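Local coordinates for protein intracellular protease/amidase (Salmonella enterica subsp. enterica serovar Typhimurium, PDB 4K2H) that is of unknown function but belongs to the DJ-1/PfpI family, binds zinc, and may have peptidase activity, at residues A[143-151]-A[158-169]; A[34-43]-A[54-62]. The protein carries 1 engineered substitution. One frame throughout, in Å; residues are numbered along the deposited sequence.

Contact 1 (A[143-151]-A[158-169])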
loop_
_atom_site.group_PDB
_atom_site.type_symbol
_atom_site.label_atom_id
_atom_site.label_comp_id
_atom_site.label_asym_id
_atom_site.label_seq_id
_atom_site.Cartn_x
_atom_site.Cartn_y
_atom_site.Cartn_z
ATOM N N PRO A 143 11.851 4.112 13.924
ATOM C CA PRO A 143 10.908 4.014 12.813
ATOM C C PRO A 143 11.358 4.773 11.575
ATOM O O PRO A 143 11.297 4.237 10.456
ATOM C CB PRO A 143 9.622 4.630 13.401
ATOM C CG PRO A 143 9.697 4.289 14.860
ATOM C CD PRO A 143 11.166 4.383 15.208
ATOM N N VAL A 144 11.777 6.017 11.795
ATOM C CA VAL A 144 12.230 6.907 10.779
ATOM C C VAL A 144 13.453 7.647 11.321
ATOM O O VAL A 144 13.425 8.187 12.419
ATOM C CB VAL A 144 11.130 7.917 10.402
ATOM C CG1 VAL A 144 11.621 8.883 9.334
ATOM C CG2 VAL A 144 9.898 7.193 9.882
ATOM N N VAL A 145 14.522 7.671 10.539
ATOM C CA VAL A 145 15.759 8.360 10.880
ATOM C C VAL A 145 15.980 9.434 9.854
ATOM O O VAL A 145 15.809 9.167 8.647
ATOM C CB VAL A 145 16.931 7.386 10.826
ATOM C CG1 VAL A 145 18.264 8.106 11.035
ATOM C CG2 VAL A 145 16.722 6.303 11.863
ATOM N N GLU A 146 16.336 10.637 10.304
ATOM C CA GLU A 146 16.715 11.729 9.403
ATOM C C GLU A 146 18.109 12.226 9.686
ATOM O O GLU A 146 18.457 12.520 10.846
ATOM C CB GLU A 146 15.810 12.922 9.587
ATOM C CG GLU A 146 14.368 12.646 9.309
ATOM C CD GLU A 146 13.533 13.881 9.548
ATOM O OE1 GLU A 146 13.757 14.898 8.847
ATOM O OE2 GLU A 146 12.661 13.821 10.437
ATOM N N ASP A 147 18.907 12.358 8.636
ATOM C CA ASP A 147 20.249 12.892 8.788
ATOM C C ASP A 147 20.616 13.607 7.522
ATOM O O ASP A 147 20.948 12.955 6.539
ATOM C CB ASP A 147 21.246 11.770 9.091
ATOM C CG ASP A 147 22.670 12.286 9.327
ATOM O OD1 ASP A 147 22.928 13.487 9.141
ATOM O OD2 ASP A 147 23.532 11.467 9.663
ATOM N N GLY A 148 20.545 14.944 7.554
ATOM C CA GLY A 148 20.758 15.764 6.370
ATOM C C GLY A 148 19.684 15.473 5.339
ATOM O O GLY A 148 18.505 15.538 5.645
ATOM N N ASN A 149 20.085 15.128 4.123
ATOM C CA ASN A 149 19.131 14.849 3.056
ATOM C C ASN A 149 18.777 13.325 2.930
ATOM O O ASN A 149 18.178 12.891 1.950
ATOM C CB ASN A 149 19.661 15.412 1.737
ATOM C CG ASN A 149 20.981 14.762 1.308
ATOM O OD1 ASN A 149 21.868 14.538 2.147
ATOM N ND2 ASN A 149 21.114 14.443 0.005
ATOM N N LEU A 150 19.153 12.544 3.942
ATOM C CA LEU A 150 18.862 11.113 3.979
ATOM C C LEU A 150 17.756 10.879 4.982
ATOM O O LEU A 150 17.927 11.180 6.186
ATOM C CB LEU A 150 20.116 10.354 4.398
ATOM C CG LEU A 150 19.987 8.832 4.370
ATOM C CD1 LEU A 150 19.743 8.256 2.965
ATOM C CD2 LEU A 150 21.259 8.285 4.977
ATOM N N ILE A 151 16.610 10.430 4.480
ATOM C CA ILE A 151 15.452 10.084 5.292
ATOM C C ILE A 151 15.164 8.593 5.067
ATOM O O ILE A 151 14.763 8.184 3.967
ATOM C CB ILE A 151 14.214 10.928 4.883
ATOM C CG1 ILE A 151 14.521 12.417 5.030
ATOM C CG2 ILE A 151 12.981 10.560 5.706
ATOM C CD1 ILE A 151 13.321 13.333 4.899
ATOM N N HIS A 158 6.149 0.848 9.513
ATOM C CA HIS A 158 6.343 2.275 9.802
ATOM C C HIS A 158 6.207 3.166 8.584
ATOM O O HIS A 158 6.586 4.328 8.639
ATOM C CB HIS A 158 7.710 2.498 10.418
ATOM C CG HIS A 158 7.922 1.756 11.689
ATOM N ND1 HIS A 158 7.276 2.093 12.852
ATOM C CD2 HIS A 158 8.746 0.727 11.994
ATOM C CE1 HIS A 158 7.668 1.286 13.820
ATOM N NE2 HIS A 158 8.570 0.455 13.329
ATOM N N VAL A 159 5.585 2.654 7.520
ATOM C CA VAL A 159 5.544 3.358 6.249
ATOM C C VAL A 159 4.764 4.670 6.304
ATOM O O VAL A 159 5.127 5.625 5.641
ATOM C CB VAL A 159 5.003 2.445 5.127
ATOM C CG1 VAL A 159 3.508 2.176 5.297
ATOM C CG2 VAL A 159 5.286 3.056 3.771
ATOM N N PHE A 160 3.701 4.733 7.103
ATOM C CA PHE A 160 2.947 5.984 7.233
ATOM C C PHE A 160 3.832 7.060 7.834
ATOM O O PHE A 160 3.895 8.184 7.321
ATOM C CB PHE A 160 1.660 5.776 8.037
ATOM C CG PHE A 160 0.571 5.042 7.270
ATOM C CD1 PHE A 160 -0.070 5.647 6.192
ATOM C CD2 PHE A 160 0.173 3.752 7.646
ATOM C CE1 PHE A 160 -1.062 4.981 5.487
ATOM C CE2 PHE A 160 -0.824 3.084 6.946
ATOM C CZ PHE A 160 -1.443 3.696 5.860
ATOM N N ASP A 161 4.549 6.704 8.896
ATOM C CA ASP A 161 5.429 7.663 9.548
ATOM C C ASP A 161 6.486 8.159 8.556
ATOM O O ASP A 161 6.750 9.373 8.472
ATOM C CB ASP A 161 6.084 7.056 10.793
ATOM C CG ASP A 161 6.719 8.109 11.686
ATOM O OD1 ASP A 161 6.651 9.300 11.319
ATOM O OD2 ASP A 161 7.283 7.749 12.748
ATOM N N PHE A 162 7.062 7.229 7.801
ATOM C CA PHE A 162 8.065 7.538 6.776
ATOM C C PHE A 162 7.518 8.497 5.731
ATOM O O PHE A 162 8.156 9.515 5.413
ATOM C CB PHE A 162 8.561 6.226 6.150
ATOM C CG PHE A 162 9.355 6.397 4.873
ATOM C CD1 PHE A 162 10.728 6.652 4.912
ATOM C CD2 PHE A 162 8.735 6.259 3.635
ATOM C CE1 PHE A 162 11.460 6.787 3.736
ATOM C CE2 PHE A 162 9.464 6.379 2.462
ATOM C CZ PHE A 162 10.829 6.667 2.518
ATOM N N ALA A 163 6.342 8.166 5.203
ATOM C CA ALA A 163 5.699 8.972 4.172
ATOM C C ALA A 163 5.292 10.366 4.680
ATOM O O ALA A 163 5.504 11.372 4.001
ATOM C CB ALA A 163 4.481 8.239 3.613
ATOM N N LEU A 164 4.697 10.425 5.876
ATOM C CA LEU A 164 4.279 11.724 6.426
ATOM C C LEU A 164 5.509 12.588 6.714
ATOM O O LEU A 164 5.538 13.751 6.359
ATOM C CB LEU A 164 3.374 11.543 7.637
ATOM C CG LEU A 164 2.068 10.810 7.293
ATOM C CD1 LEU A 164 1.406 10.303 8.556
ATOM C CD2 LEU A 164 1.067 11.630 6.478
ATOM N N THR A 165 6.554 11.995 7.270
ATOM C CA THR A 165 7.792 12.733 7.543
ATOM C C THR A 165 8.445 13.266 6.286
ATOM O O THR A 165 8.821 14.450 6.217
ATOM C CB THR A 165 8.795 11.865 8.305
ATOM O OG1 THR A 165 8.162 11.457 9.500
ATOM C CG2 THR A 165 10.052 12.642 8.676
ATOM N N LEU A 166 8.562 12.411 5.284
ATOM C CA LEU A 166 9.050 12.852 3.993
ATOM C C LEU A 166 8.207 14.022 3.491
ATOM O O LEU A 166 8.758 15.029 3.045
ATOM C CB LEU A 166 9.022 11.700 2.981
ATOM C CG LEU A 166 9.263 12.072 1.514
ATOM C CD1 LEU A 166 10.585 12.800 1.324
ATOM C CD2 LEU A 166 9.224 10.824 0.645
ATOM N N SER A 167 6.877 13.884 3.548
ATOM C CA SER A 167 5.987 14.910 3.011
ATOM C C SER A 167 6.178 16.248 3.728
ATOM O O SER A 167 6.215 17.310 3.110
ATOM C CB SER A 167 4.530 14.498 3.164
ATOM O OG SER A 167 4.216 13.351 2.395
ATOM N N ALA A 168 6.271 16.176 5.049
ATOM C CA ALA A 168 6.378 17.352 5.868
ATOM C C ALA A 168 7.676 18.064 5.529
ATOM O O ALA A 168 7.712 19.278 5.379
ATOM C CB ALA A 168 6.351 16.959 7.329
ATOM N N ARG A 169 8.746 17.300 5.390
ATOM C CA ARG A 169 10.010 17.862 4.953
ATOM C C ARG A 169 9.923 18.530 3.554
ATOM O O ARG A 169 10.421 19.648 3.356
ATOM C CB ARG A 169 11.045 16.771 4.953
ATOM C CG ARG A 169 12.406 17.247 4.529
ATOM C CD ARG A 169 13.129 18.036 5.609
ATOM N NE ARG A 169 14.540 17.859 5.295
ATOM C CZ ARG A 169 15.325 16.917 5.806
ATOM N NH1 ARG A 169 16.578 16.837 5.393
ATOM N NH2 ARG A 169 14.885 16.087 6.749
#
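Strand 144-147 runs beside helix 159-169 with its N-to-C direction 29° from that of the helix and their axes 9.1 Å apart, and the chain comes closest at the Pro143 and His158 end. This is the beta hairpin 144-147/150-153 of a DJ-1/PfpI domain, closed by a type II' turn from Asp147 to Leu150, laid against the helix that follows it in sequence. At one end Pro143 sits over a face of the His158 imidazole in a CH-pi contact, CB 3.8 Å from the ring centroid; Tyr185 of the second subunit also packs on that histidine. Next along, Val144 drops CG2 onto the first helical turn, 3.5 Å from the backbone N of Phe162 and against the side of Asp161. Its other methyl, CG1, is anti to the backbone N (chi1 179°) and meets Thr165 CG2 tip to tip. The hydroxyl of Thr165 turns back to its own helix, where OG1 bonds Asp161 O at 2.7 Å, leaving the methyl to face the strand. Ile151 reaches the turn that carries Arg169 through CD1, which lies 3.7 Å from Arg169 NH2 and beside CB and CG of that arginine, while the edge of the Phe162 ring comes to the carbonyl O of Ile151. Phe162 and Leu166 continue to Cys103 in strand 101-104. The guanidinium of Arg169 closes the turn end: NH1 points to Gly148 O, a hydrogen bond modelled implausibly short, and NH2 forms a salt bridge with Glu146 OE1 at 2.7 Å, the carboxylate and guanidinium planes only 29° apart.

Contact 2 (A[34-43]-A[54-62])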
loop_
_atom_site.group_PDB
_atom_site.type_symbol
_atom_site.label_atom_id
_atom_site.label_comp_id
_atom_site.label_asym_id
_atom_site.label_seq_id
_atom_site.Cartn_x
_atom_site.Cartn_y
_atom_site.Cartn_z
ATOM N N VAL A 34 4.271 13.125 -8.005
ATOM C CA VAL A 34 4.994 11.847 -7.915
ATOM C C VAL A 34 5.145 11.221 -9.312
ATOM O O VAL A 34 4.199 11.191 -10.085
ATOM C CB VAL A 34 4.295 10.854 -6.968
ATOM C CG1 VAL A 34 5.156 9.623 -6.771
ATOM C CG2 VAL A 34 4.041 11.472 -5.594
ATOM N N GLU A 35 6.346 10.777 -9.647
ATOM C CA GLU A 35 6.580 9.938 -10.834
ATOM C C GLU A 35 7.188 8.607 -10.439
ATOM O O GLU A 35 8.243 8.565 -9.822
ATOM C CB GLU A 35 7.514 10.625 -11.811
ATOM C CG GLU A 35 6.834 11.160 -13.050
ATOM C CD GLU A 35 7.816 11.571 -14.132
ATOM O OE1 GLU A 35 9.038 11.620 -13.896
ATOM O OE2 GLU A 35 7.348 11.827 -15.249
ATOM N N THR A 36 6.498 7.522 -10.762
ATOM C CA THR A 36 7.075 6.192 -10.613
ATOM C C THR A 36 8.014 5.977 -11.810
ATOM O O THR A 36 7.661 6.251 -12.960
ATOM C CB THR A 36 5.978 5.096 -10.559
ATOM O OG1 THR A 36 5.116 5.214 -11.684
ATOM C CG2 THR A 36 5.127 5.271 -9.367
ATOM N N LEU A 37 9.223 5.525 -11.531
ATOM C CA LEU A 37 10.190 5.281 -12.568
ATOM C C LEU A 37 10.664 3.842 -12.497
ATOM O O LEU A 37 11.198 3.401 -11.471
ATOM C CB LEU A 37 11.387 6.211 -12.384
ATOM C CG LEU A 37 11.065 7.721 -12.389
ATOM C CD1 LEU A 37 12.346 8.555 -12.325
ATOM C CD2 LEU A 37 10.230 8.170 -13.589
ATOM N N ALA A 38 10.511 3.120 -13.595
ATOM C CA ALA A 38 11.116 1.806 -13.724
ATOM C C ALA A 38 12.587 1.956 -14.067
ATOM O O ALA A 38 12.994 2.968 -14.597
ATOM C CB ALA A 38 10.416 1.005 -14.817
ATOM N N CYS A 39 13.391 0.949 -13.809
ATOM C CA CYS A 39 14.842 1.174 -13.850
ATOM C C CYS A 39 15.602 0.622 -15.037
ATOM O O CYS A 39 16.741 1.022 -15.278
ATOM C CB CYS A 39 15.445 0.707 -12.539
ATOM S SG CYS A 39 14.706 1.704 -11.227
ATOM N N ALA A 40 14.992 -0.265 -15.795
ATOM C CA ALA A 40 15.647 -0.755 -16.986
ATOM C C ALA A 40 14.752 -0.435 -18.195
ATOM O O ALA A 40 14.253 0.692 -18.306
ATOM C CB ALA A 40 15.944 -2.251 -16.837
ATOM N N GLU A 41 14.493 -1.411 -19.054
ATOM C CA GLU A 41 13.953 -1.146 -20.401
ATOM C C GLU A 41 12.411 -1.260 -20.494
ATOM O O GLU A 41 11.843 -1.255 -21.580
ATOM C CB GLU A 41 14.581 -2.133 -21.384
ATOM C CG GLU A 41 14.188 -3.613 -21.116
ATOM C CD GLU A 41 14.679 -4.152 -19.755
ATOM O OE1 GLU A 41 13.827 -4.490 -18.916
ATOM O OE2 GLU A 41 15.911 -4.207 -19.496
ATOM N N SER A 42 11.734 -1.364 -19.362
ATOM C CA SER A 42 10.342 -1.744 -19.358
ATOM C C SER A 42 9.565 -0.818 -18.426
ATOM O O SER A 42 10.086 -0.429 -17.384
ATOM C CB SER A 42 10.262 -3.181 -18.865
ATOM O OG SER A 42 8.909 -3.520 -18.623
ATOM N N ARG A 43 8.341 -0.459 -18.795
ATOM C CA ARG A 43 7.477 0.309 -17.911
ATOM C C ARG A 43 6.622 -0.548 -17.006
ATOM O O ARG A 43 6.290 -0.134 -15.890
ATOM C CB ARG A 43 6.638 1.307 -18.699
ATOM C CG ARG A 43 7.425 2.590 -18.901
ATOM C CD ARG A 43 6.654 3.664 -19.628
ATOM N NE ARG A 43 5.441 4.010 -18.919
ATOM C CZ ARG A 43 4.458 4.715 -19.447
ATOM N NH1 ARG A 43 4.551 5.155 -20.670
ATOM N NH2 ARG A 43 3.363 4.946 -18.750
ATOM N N VAL A 54 2.252 -0.436 -14.055
ATOM C CA VAL A 54 2.883 0.346 -15.083
ATOM C C VAL A 54 3.456 1.618 -14.465
ATOM O O VAL A 54 2.701 2.502 -14.087
ATOM C CB VAL A 54 1.865 0.693 -16.177
ATOM C CG1 VAL A 54 2.538 1.482 -17.277
ATOM C CG2 VAL A 54 1.206 -0.578 -16.707
ATOM N N ALA A 55 4.786 1.713 -14.396
ATOM C CA ALA A 55 5.452 2.978 -14.028
ATOM C C ALA A 55 5.102 4.160 -14.924
ATOM O O ALA A 55 4.829 4.017 -16.122
ATOM C CB ALA A 55 6.976 2.806 -13.956
ATOM N N ASP A 56 5.128 5.345 -14.351
ATOM C CA ASP A 56 4.909 6.566 -15.145
ATOM C C ASP A 56 5.968 6.724 -16.247
ATOM O O ASP A 56 5.665 7.122 -17.381
ATOM C CB ASP A 56 4.876 7.806 -14.252
ATOM C CG ASP A 56 3.716 7.795 -13.275
ATOM O OD1 ASP A 56 2.626 7.406 -13.690
ATOM O OD2 ASP A 56 3.877 8.143 -12.081
ATOM N N SER A 57 7.208 6.374 -15.940
ATOM C CA SER A 57 8.265 6.548 -16.920
ATOM C C SER A 57 9.429 5.664 -16.536
ATOM O O SER A 57 9.270 4.747 -15.736
ATOM C CB SER A 57 8.634 8.044 -16.991
ATOM O OG SER A 57 9.795 8.286 -17.751
ATOM N N THR A 58 10.608 5.948 -17.084
ATOM C CA THR A 58 11.782 5.144 -16.826
ATOM C C THR A 58 12.920 6.046 -16.491
ATOM O O THR A 58 12.896 7.235 -16.797
ATOM C CB THR A 58 12.187 4.288 -18.051
ATOM O OG1 THR A 58 12.493 5.137 -19.161
ATOM C CG2 THR A 58 11.083 3.361 -18.458
ATOM N N LEU A 59 13.926 5.463 -15.858
ATOM C CA LEU A 59 15.110 6.181 -15.460
ATOM C C LEU A 59 15.809 6.725 -16.679
ATOM O O LEU A 59 16.336 7.861 -16.658
ATOM C CB LEU A 59 16.043 5.224 -14.721
ATOM C CG LEU A 59 16.626 5.607 -13.389
ATOM C CD1 LEU A 59 15.588 6.247 -12.491
ATOM C CD2 LEU A 59 17.183 4.340 -12.757
ATOM N N SER A 60 15.784 5.934 -17.751
ATOM C CA SER A 60 16.420 6.320 -19.016
ATOM C C SER A 60 15.868 7.610 -19.617
ATOM O O SER A 60 16.579 8.291 -20.330
ATOM C CB SER A 60 16.320 5.190 -20.034
ATOM O OG SER A 60 14.958 4.927 -20.344
ATOM N N GLU A 61 14.616 7.958 -19.313
ATOM C CA GLU A 61 14.015 9.233 -19.737
ATOM C C GLU A 61 14.207 10.382 -18.744
ATOM O O GLU A 61 13.676 11.468 -18.945
ATOM C CB GLU A 61 12.509 9.043 -19.940
ATOM C CG GLU A 61 12.157 8.098 -21.075
ATOM C CD GLU A 61 12.797 8.555 -22.374
ATOM O OE1 GLU A 61 12.572 9.724 -22.759
ATOM O OE2 GLU A 61 13.554 7.768 -22.986
ATOM N N ARG A 62 14.942 10.164 -17.663
ATOM C CA ARG A 62 15.031 11.179 -16.624
ATOM C C ARG A 62 16.450 11.465 -16.197
ATOM O O ARG A 62 16.696 11.860 -15.050
ATOM C CB ARG A 62 14.210 10.726 -15.423
ATOM C CG ARG A 62 12.720 10.645 -15.718
ATOM C CD ARG A 62 12.141 12.045 -15.834
ATOM N NE ARG A 62 10.695 12.036 -16.048
ATOM C CZ ARG A 62 10.116 11.905 -17.238
ATOM N NH1 ARG A 62 8.805 11.922 -17.341
ATOM N NH2 ARG A 62 10.838 11.756 -18.329
HETATM O O HOH W 1 2.824 3.951 -11.646
HETATM O O HOH W 2 15.201 3.179 -17.607
HETATM O O HOH W 3 14.048 2.450 -20.724
#
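The edge of the central parallel sheet of this DJ-1/PfpI fold is formed here, where the short strand 57-58 pairs with strand 33-38, whose other neighbour is strand 6-11. Two parallel bridges, Leu37 with Ser57 and Ala38 with Thr58, set the register; Ser57 N bonds Thr36 O, Ala38 N bonds Ser57 O, and Leu59 N reaches Ala38 O at 2.9 Å as the chain turns into the 3-10 segment. Just before strand 57-58, Asp56 crosses Thr36 of strand 33-38 at about a right angle. Thr36 OG1 lies between its backbone N and carbonyl carbon (chi1 53°), close enough to accept from Asp56 N at 2.7 Å, while Asp56 OD2 takes Thr36 N on the anti side, well out of the carboxylate plane, and also pairs with Arg28. A water links Thr36 OG1 to Val54 O. On the Leu37 side of the sheet, CD1 of Leu37 meets Leu59 CD1 at 4.0 Å, and CD2 rests on Ser57 CB; Phe91 of helix 86-97 packs on both leucines. Beyond them Arg62, bent at chi2, grips Glu35 side-on: NE goes to OE1 at 2.7 Å and NH1 to OE2 at 2.6 Å, each on a syn lone pair, with the planes 24° apart. Its remaining nitrogen, NH2, bonds Glu61 O from above the carbonyl plane. At the end of segment 34-43, Arg43 accepts Ala55 N on its carbonyl and returns NE to Ala55 O at 2.9 Å, its guanidinium face under Asp56 O. With all three guanidinium nitrogens of Arg62 engaged, its rotation is fixed, and the paired charges probably keep Glu35 ionised, although both residues are partly exposed.

Overall arrangement
Along the chain contact 2 is complete before contact 1 begins, and the two lie on opposite sides of the chain's centre, their centres 23 Å apart and their nearest atoms about 8 Å apart without touching. Both attach to the central parallel sheet, at different margins: contact 2 builds its 57-58 edge, whereas the hairpin of contact 1 is hydrogen-bonded through Asn149 and Ile151 to Ile102 of strand 101-104, with the helix packed on that strand. Helix 17-29 bridges the two, taking side chains from strand 33-38 and from helix 159-171; it begins at the zinc ligand Glu17, directly after the ligand Glu16. Shared sheet and helix thus tie both contacts into one DJ-1/PfpI fold.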